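Local coordinates for protein packaging enzyme P4 (Pseudomonas phage phi13, PDB 4BLP) that probably hydrolyses nucleoside triphosphates as a hexameric RecA-like helicase motor that packages the phage RNA genome into the viral procapsid, at residues T155-L163 with T281-Q291; L235-N243 with V269-A278. One frame throughout, in Å; residues are numbered along the deposited sequence.

Contact 1: T155-L163 with T281-Q291; sequences TGAGKSKWL and TVVNNAAVVSQ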
loop_
_atom_site.group_PDB
_atom_site.type_symbol
_atom_site.label_atom_id
_atom_site.label_comp_id
_atom_site.label_asym_id
_atom_site.label_seq_id
_atom_site.Cartn_x
_atom_site.Cartn_y
_atom_site.Cartn_z
ATOM N N THR D 155 29.159 -1.141 -5.767
ATOM C CA THR D 155 29.365 -1.164 -7.206
ATOM C C THR D 155 30.791 -0.727 -7.407
ATOM O O THR D 155 31.202 0.259 -6.789
ATOM C CB THR D 155 28.339 -0.222 -7.883
ATOM O OG1 THR D 155 27.025 -0.545 -7.413
ATOM C CG2 THR D 155 28.391 -0.292 -9.384
ATOM N N GLY D 156 31.554 -1.515 -8.142
ATOM C CA GLY D 156 32.970 -1.218 -8.342
ATOM C C GLY D 156 33.913 -1.699 -7.234
ATOM O O GLY D 156 35.093 -1.320 -7.223
ATOM N N ALA D 157 33.408 -2.576 -6.301
ATOM C CA ALA D 157 34.210 -3.134 -5.190
ATOM C C ALA D 157 35.202 -4.170 -5.660
ATOM O O ALA D 157 36.142 -4.483 -4.930
ATOM C CB ALA D 157 33.312 -3.785 -4.134
ATOM N N GLY D 158 34.921 -4.789 -6.811
ATOM C CA GLY D 158 35.750 -5.860 -7.353
ATOM C C GLY D 158 35.402 -7.227 -6.798
ATOM O O GLY D 158 36.299 -8.065 -6.671
ATOM N N LYS D 159 34.098 -7.486 -6.501
ATOM C CA LYS D 159 33.630 -8.783 -5.962
ATOM C C LYS D 159 33.932 -9.918 -6.963
ATOM O O LYS D 159 34.531 -10.918 -6.573
ATOM C CB LYS D 159 32.125 -8.786 -5.615
ATOM C CG LYS D 159 31.679 -7.796 -4.525
ATOM C CD LYS D 159 30.156 -7.824 -4.260
ATOM C CE LYS D 159 29.278 -7.262 -5.368
ATOM N NZ LYS D 159 29.595 -5.850 -5.763
ATOM N N SER D 160 33.569 -9.729 -8.263
ATOM C CA SER D 160 33.811 -10.722 -9.324
ATOM C C SER D 160 35.282 -11.025 -9.496
ATOM O O SER D 160 35.639 -12.194 -9.670
ATOM C CB SER D 160 33.245 -10.235 -10.660
ATOM O OG SER D 160 31.842 -10.136 -10.551
ATOM N N LYS D 161 36.139 -9.987 -9.470
ATOM C CA LYS D 161 37.579 -10.122 -9.644
ATOM C C LYS D 161 38.175 -10.904 -8.483
ATOM O O LYS D 161 39.012 -11.785 -8.703
ATOM C CB LYS D 161 38.246 -8.740 -9.768
ATOM C CG LYS D 161 39.708 -8.802 -10.169
ATOM C CD LYS D 161 40.315 -7.419 -10.377
ATOM C CE LYS D 161 41.822 -7.476 -10.442
ATOM N NZ LYS D 161 42.432 -6.128 -10.308
ATOM N N TRP D 162 37.778 -10.566 -7.235
ATOM C CA TRP D 162 38.295 -11.290 -6.073
ATOM C C TRP D 162 37.823 -12.764 -6.138
ATOM O O TRP D 162 38.615 -13.663 -5.878
ATOM C CB TRP D 162 37.836 -10.638 -4.764
ATOM C CG TRP D 162 38.361 -11.376 -3.564
ATOM C CD1 TRP D 162 39.619 -11.292 -3.041
ATOM C CD2 TRP D 162 37.666 -12.375 -2.790
ATOM N NE1 TRP D 162 39.749 -12.159 -1.974
ATOM C CE2 TRP D 162 38.560 -12.825 -1.788
ATOM C CE3 TRP D 162 36.358 -12.908 -2.819
ATOM C CZ2 TRP D 162 38.206 -13.817 -0.852
ATOM C CZ3 TRP D 162 36.005 -13.872 -1.878
ATOM C CH2 TRP D 162 36.917 -14.315 -0.912
ATOM N N LEU D 163 36.555 -12.991 -6.493
ATOM C CA LEU D 163 35.983 -14.351 -6.579
ATOM C C LEU D 163 36.721 -15.198 -7.599
ATOM O O LEU D 163 37.088 -16.328 -7.291
ATOM C CB LEU D 163 34.473 -14.317 -6.892
ATOM C CG LEU D 163 33.584 -14.044 -5.674
ATOM C CD1 LEU D 163 32.172 -13.634 -6.101
ATOM C CD2 LEU D 163 33.508 -15.242 -4.750
ATOM N N THR D 281 32.528 -12.206 3.517
ATOM C CA THR D 281 33.778 -11.524 3.142
ATOM C C THR D 281 33.412 -10.167 2.584
ATOM O O THR D 281 32.561 -10.092 1.691
ATOM C CB THR D 281 34.595 -12.343 2.089
ATOM O OG1 THR D 281 34.903 -13.627 2.627
ATOM C CG2 THR D 281 35.914 -11.641 1.686
ATOM N N VAL D 282 34.015 -9.109 3.128
ATOM C CA VAL D 282 33.833 -7.738 2.611
ATOM C C VAL D 282 35.019 -7.476 1.686
ATOM O O VAL D 282 36.186 -7.656 2.091
ATOM C CB VAL D 282 33.736 -6.659 3.730
ATOM C CG1 VAL D 282 33.633 -5.252 3.117
ATOM C CG2 VAL D 282 32.552 -6.941 4.652
ATOM N N VAL D 283 34.727 -7.070 0.445
ATOM C CA VAL D 283 35.771 -6.804 -0.544
ATOM C C VAL D 283 35.739 -5.329 -0.975
ATOM O O VAL D 283 34.669 -4.746 -1.158
ATOM C CB VAL D 283 35.624 -7.776 -1.770
ATOM C CG1 VAL D 283 36.433 -7.333 -2.991
ATOM C CG2 VAL D 283 35.971 -9.214 -1.380
ATOM N N ASN D 284 36.904 -4.772 -1.183
ATOM C CA ASN D 284 37.083 -3.426 -1.744
ATOM C C ASN D 284 38.363 -3.452 -2.531
ATOM O O ASN D 284 39.358 -4.030 -2.070
ATOM C CB ASN D 284 37.076 -2.318 -0.688
ATOM C CG ASN D 284 37.009 -0.942 -1.299
ATOM O OD1 ASN D 284 36.275 -0.704 -2.255
ATOM N ND2 ASN D 284 37.788 -0.017 -0.774
ATOM N N ASN D 285 38.324 -2.887 -3.749
ATOM C CA ASN D 285 39.461 -2.889 -4.678
ATOM C C ASN D 285 39.955 -4.340 -4.907
ATOM O O ASN D 285 41.163 -4.591 -4.907
ATOM C CB ASN D 285 40.618 -1.971 -4.184
ATOM C CG ASN D 285 40.210 -0.554 -3.859
ATOM O OD1 ASN D 285 40.482 -0.051 -2.765
ATOM N ND2 ASN D 285 39.555 0.127 -4.799
ATOM N N ALA D 286 38.995 -5.292 -5.059
ATOM C CA ALA D 286 39.222 -6.731 -5.284
ATOM C C ALA D 286 40.133 -7.368 -4.208
ATOM O O ALA D 286 40.853 -8.332 -4.490
ATOM C CB ALA D 286 39.790 -6.983 -6.682
ATOM N N ALA D 287 40.099 -6.829 -2.989
ATOM C CA ALA D 287 40.894 -7.330 -1.857
ATOM C C ALA D 287 40.004 -7.493 -0.619
ATOM O O ALA D 287 39.002 -6.786 -0.481
ATOM C CB ALA D 287 42.056 -6.381 -1.551
ATOM N N VAL D 288 40.358 -8.419 0.268
ATOM C CA VAL D 288 39.588 -8.654 1.499
ATOM C C VAL D 288 39.785 -7.510 2.472
ATOM O O VAL D 288 40.920 -7.248 2.886
ATOM C CB VAL D 288 39.955 -10.010 2.180
ATOM C CG1 VAL D 288 39.201 -10.190 3.505
ATOM C CG2 VAL D 288 39.647 -11.179 1.253
ATOM N N VAL D 289 38.684 -6.877 2.877
ATOM C CA VAL D 289 38.675 -5.825 3.903
ATOM C C VAL D 289 38.505 -6.533 5.264
ATOM O O VAL D 289 39.237 -6.262 6.211
ATOM C CB VAL D 289 37.552 -4.779 3.636
ATOM C CG1 VAL D 289 37.373 -3.843 4.837
ATOM C CG2 VAL D 289 37.837 -3.984 2.368
ATOM N N SER D 290 37.540 -7.436 5.341
ATOM C CA SER D 290 37.228 -8.188 6.547
ATOM C C SER D 290 36.584 -9.504 6.166
ATOM O O SER D 290 36.072 -9.644 5.054
ATOM C CB SER D 290 36.308 -7.387 7.464
ATOM O OG SER D 290 35.012 -7.262 6.916
ATOM N N GLN D 291 36.639 -10.482 7.082
ATOM C CA GLN D 291 36.048 -11.777 6.820
ATOM C C GLN D 291 35.610 -12.393 8.130
ATOM O O GLN D 291 36.307 -12.245 9.118
ATOM C CB GLN D 291 37.056 -12.658 6.089
ATOM C CG GLN D 291 36.494 -14.048 5.669
ATOM C CD GLN D 291 37.542 -14.736 4.833
ATOM O OE1 GLN D 291 38.514 -15.289 5.365
ATOM N NE2 GLN D 291 37.392 -14.660 3.516
HETATM O O HOH W 1 36.959 -0.855 -5.594
#
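The carbonyl oxygen of A157 takes an almost straight hydrogen bond from the backbone of A286 (A286 N to A157 O 3.0 Å, 177° at the hydrogen). That bond ties what appears to be the Walker A P-loop, whose helix begins at K159, to a type I' turn that joins strands 281-284 and 287-288 as a beta hairpin. The methyl of A157 touches the backbone oxygen of V283 (A157 CB to V283 O 3.4 Å). G158 sits at the N-cap, and its oxygen receives a CA-H...O contact from A286 CA at 3.5 Å. A water between G156 O and N285 N may add a tentative bridge, its bond from N285 N being weak.

One helical turn on, W162 lies over the hairpin. Its CG stands anti to the backbone N (chi1 180°), which carries the indole out across the strands. Two methyls make CH-pi contacts over the same ring face: T281 CG2 with the six-membered ring and V283 CG2 with the five-membered ring, each 4.2 Å from the respective centroid. V288 CG2 comes in obliquely, 3.4 Å from W162 NE1. T281 OG1 also accepts a bond from Q291 NE2, almost in the plane of that amide, and is hydrogen-bonded to H149 NE2 on strand 147-152 as well. At the edge of the indole, near its plane, A286 O lies 3.5 Å from W162 CD1.

Contact 2: L235-N243 with V269-A278; sequences LYAALTSLN and VYNNIAASVA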
loop_
_atom_site.group_PDB
_atom_site.type_symbol
_atom_site.label_atom_id
_atom_site.label_comp_id
_atom_site.label_asym_id
_atom_site.label_seq_id
_atom_site.Cartn_x
_atom_site.Cartn_y
_atom_site.Cartn_z
ATOM N N LEU D 235 15.325 -9.347 3.587
ATOM C CA LEU D 235 16.522 -9.827 2.893
ATOM C C LEU D 235 17.343 -10.665 3.878
ATOM O O LEU D 235 17.880 -11.682 3.489
ATOM C CB LEU D 235 17.373 -8.657 2.382
ATOM C CG LEU D 235 18.656 -9.050 1.638
ATOM C CD1 LEU D 235 18.393 -9.937 0.385
ATOM C CD2 LEU D 235 19.486 -7.785 1.286
ATOM N N TYR D 236 17.457 -10.200 5.131
ATOM C CA TYR D 236 18.245 -10.952 6.131
ATOM C C TYR D 236 17.590 -12.271 6.423
ATOM O O TYR D 236 18.296 -13.275 6.510
ATOM C CB TYR D 236 18.380 -10.162 7.429
ATOM C CG TYR D 236 18.904 -8.756 7.242
ATOM C CD1 TYR D 236 20.052 -8.510 6.492
ATOM C CD2 TYR D 236 18.284 -7.678 7.862
ATOM C CE1 TYR D 236 20.565 -7.217 6.366
ATOM C CE2 TYR D 236 18.782 -6.387 7.738
ATOM C CZ TYR D 236 19.912 -6.158 6.976
ATOM O OH TYR D 236 20.410 -4.879 6.914
ATOM N N ALA D 237 16.238 -12.289 6.575
ATOM C CA ALA D 237 15.530 -13.562 6.822
ATOM C C ALA D 237 15.734 -14.490 5.612
ATOM O O ALA D 237 15.896 -15.708 5.787
ATOM C CB ALA D 237 14.033 -13.285 7.027
ATOM N N ALA D 238 15.718 -13.928 4.393
ATOM C CA ALA D 238 15.901 -14.756 3.158
ATOM C C ALA D 238 17.288 -15.358 3.153
ATOM O O ALA D 238 17.461 -16.515 2.793
ATOM C CB ALA D 238 15.703 -13.915 1.882
ATOM N N LEU D 239 18.295 -14.553 3.513
ATOM C CA LEU D 239 19.676 -15.097 3.532
ATOM C C LEU D 239 19.801 -16.211 4.584
ATOM O O LEU D 239 20.452 -17.221 4.326
ATOM C CB LEU D 239 20.658 -13.964 3.860
ATOM C CG LEU D 239 20.854 -12.938 2.716
ATOM C CD1 LEU D 239 21.735 -11.784 3.196
ATOM C CD2 LEU D 239 21.490 -13.603 1.437
ATOM N N THR D 240 19.142 -16.071 5.734
ATOM C CA THR D 240 19.195 -17.163 6.756
ATOM C C THR D 240 18.464 -18.383 6.238
ATOM O O THR D 240 18.903 -19.500 6.480
ATOM C CB THR D 240 18.617 -16.678 8.102
ATOM O OG1 THR D 240 19.463 -15.600 8.540
ATOM C CG2 THR D 240 18.593 -17.792 9.167
ATOM N N SER D 241 17.337 -18.185 5.556
ATOM C CA SER D 241 16.601 -19.342 4.975
ATOM C C SER D 241 17.467 -20.094 3.969
ATOM O O SER D 241 17.579 -21.332 4.054
ATOM C CB SER D 241 15.298 -18.877 4.317
ATOM O OG SER D 241 14.428 -18.375 5.318
ATOM N N LEU D 242 18.109 -19.352 3.039
ATOM C CA LEU D 242 18.975 -20.000 2.051
ATOM C C LEU D 242 20.167 -20.631 2.732
ATOM O O LEU D 242 20.527 -21.779 2.430
ATOM C CB LEU D 242 19.437 -18.948 1.020
ATOM C CG LEU D 242 18.300 -18.405 0.158
ATOM C CD1 LEU D 242 18.809 -17.243 -0.727
ATOM C CD2 LEU D 242 17.718 -19.555 -0.766
ATOM N N ASN D 243 20.741 -19.922 3.707
ATOM C CA ASN D 243 21.851 -20.503 4.471
ATOM C C ASN D 243 21.497 -21.876 5.093
ATOM O O ASN D 243 22.261 -22.843 4.998
ATOM C CB ASN D 243 22.224 -19.546 5.629
ATOM C CG ASN D 243 23.433 -20.061 6.362
ATOM O OD1 ASN D 243 24.569 -19.831 5.922
ATOM N ND2 ASN D 243 23.215 -20.756 7.501
ATOM N N VAL D 269 24.396 -2.633 8.246
ATOM C CA VAL D 269 23.888 -3.599 7.259
ATOM C C VAL D 269 24.830 -4.791 7.149
ATOM O O VAL D 269 24.371 -5.942 7.139
ATOM C CB VAL D 269 23.631 -2.896 5.889
ATOM C CG1 VAL D 269 23.276 -3.903 4.787
ATOM C CG2 VAL D 269 22.492 -1.877 6.048
ATOM N N TYR D 270 26.152 -4.547 7.081
ATOM C CA TYR D 270 27.116 -5.645 6.953
ATOM C C TYR D 270 27.063 -6.532 8.206
ATOM O O TYR D 270 27.111 -7.748 8.078
ATOM C CB TYR D 270 28.525 -5.105 6.683
ATOM C CG TYR D 270 28.756 -4.576 5.266
ATOM C CD1 TYR D 270 27.707 -4.455 4.359
ATOM C CD2 TYR D 270 30.018 -4.176 4.848
ATOM C CE1 TYR D 270 27.911 -3.939 3.073
ATOM C CE2 TYR D 270 30.239 -3.701 3.550
ATOM C CZ TYR D 270 29.183 -3.567 2.673
ATOM O OH TYR D 270 29.390 -3.066 1.405
ATOM N N ASN D 271 26.896 -5.927 9.419
ATOM C CA ASN D 271 26.742 -6.728 10.637
ATOM C C ASN D 271 25.484 -7.603 10.565
ATOM O O ASN D 271 25.512 -8.760 10.970
ATOM C CB ASN D 271 26.653 -5.830 11.879
ATOM C CG ASN D 271 27.952 -5.199 12.268
ATOM O OD1 ASN D 271 29.030 -5.641 11.856
ATOM N ND2 ASN D 271 27.872 -4.162 13.110
ATOM N N ASN D 272 24.372 -7.043 10.053
ATOM C CA ASN D 272 23.131 -7.822 9.952
ATOM C C ASN D 272 23.287 -8.961 8.964
ATOM O O ASN D 272 22.755 -10.046 9.188
ATOM C CB ASN D 272 21.961 -6.901 9.559
ATOM C CG ASN D 272 21.578 -5.917 10.652
ATOM O OD1 ASN D 272 21.821 -6.138 11.825
ATOM N ND2 ASN D 272 20.980 -4.800 10.308
ATOM N N ILE D 273 24.024 -8.732 7.858
ATOM C CA ILE D 273 24.273 -9.803 6.883
ATOM C C ILE D 273 25.129 -10.901 7.533
ATOM O O ILE D 273 24.799 -12.091 7.430
ATOM C CB ILE D 273 24.935 -9.237 5.586
ATOM C CG1 ILE D 273 23.940 -8.366 4.832
ATOM C CG2 ILE D 273 25.407 -10.388 4.686
ATOM C CD1 ILE D 273 24.527 -7.651 3.605
ATOM N N ALA D 274 26.227 -10.514 8.227
ATOM C CA ALA D 274 27.098 -11.492 8.902
ATOM C C ALA D 274 26.311 -12.336 9.923
ATOM O O ALA D 274 26.568 -13.520 10.058
ATOM C CB ALA D 274 28.242 -10.776 9.611
ATOM N N ALA D 275 25.314 -11.719 10.599
ATOM C CA ALA D 275 24.502 -12.380 11.605
ATOM C C ALA D 275 23.492 -13.328 10.978
ATOM O O ALA D 275 22.880 -14.111 11.704
ATOM C CB ALA D 275 23.764 -11.332 12.439
ATOM N N SER D 276 23.370 -13.310 9.631
ATOM C CA SER D 276 22.383 -14.124 8.939
ATOM C C SER D 276 22.935 -15.372 8.270
ATOM O O SER D 276 22.136 -16.221 7.849
ATOM C CB SER D 276 21.676 -13.278 7.877
ATOM O OG SER D 276 21.171 -12.069 8.447
ATOM N N VAL D 277 24.271 -15.473 8.088
ATOM C CA VAL D 277 24.810 -16.558 7.255
ATOM C C VAL D 277 26.029 -17.237 7.884
ATOM O O VAL D 277 26.580 -16.735 8.861
ATOM C CB VAL D 277 25.190 -15.985 5.851
ATOM C CG1 VAL D 277 23.945 -15.447 5.084
ATOM C CG2 VAL D 277 26.245 -14.859 5.991
ATOM N N ALA D 278 26.513 -18.319 7.239
ATOM C CA ALA D 278 27.676 -19.070 7.722
ATOM C C ALA D 278 28.976 -18.293 7.557
ATOM O O ALA D 278 29.899 -18.506 8.324
ATOM C CB ALA D 278 27.792 -20.401 6.984
#
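Y236 reaches from helix 233-248 across to helix 266-274, both part of the RecA-like core; the axes of segments 235-243 and 269-274 run 28° apart and approach to 9.9 Å. Its CB starts 3.5 Å from S276 OG. With CG anti to the carbonyl carbon (chi1 -53°), the ring extends alongside N272, whose CB lies over one face, 3.6 Å from the centroid, as a CH-pi contact. CE1 meets I273 CG1 near the ring plane, CZ lies closest to N272 CB, and at the tip OH touches the V269 methyls and takes a weak hydrogen bond from N272 ND2 at 3.4 Å.

Further along, where helix 266-274 gives way to a loop, the polar pairs take over. T240 OG1 donates to S276 O at 2.8 Å, in the carbonyl plane and on a lone pair. S276 OG in turn donates to N272 O, and R216 of a third subunit bonds to both hydroxyls, bringing a neighbour's charge to this seam. L239 packs its CB against V277 CG1 and its CD1 against I273 CG2, and also reaches L148 of strand 147-152. N243, with CG anti to its own N (chi1 -175°), extends toward the chain leading into strand 279-284; its OD1, also bonded by L148 N, accepts A278 N at 2.8 Å from well above the carbonyl plane.

How the contacts relate
Both segments of contact 2 fall in the chain between the two segments of contact 1, and the two centres lie about 18 Å apart. Helix 266-274 is followed, after a short connection, by strand 279-284, and the pair touch where V282 CG2 packs on Y270 CD2 at 3.8 Å; both contacts also lean on strand 147-152, which precedes the probable P-loop. Contact 1 belongs to that loop and so probably lies beside the nucleotide site, whereas contact 2 is buried nearer the centre of the chain (about 11 Å against 19 Å, between centres). T155 of contact 1 bonds to N272 of a second subunit, the residue lying over the Y236 ring in contact 2, which itself meets a third subunit.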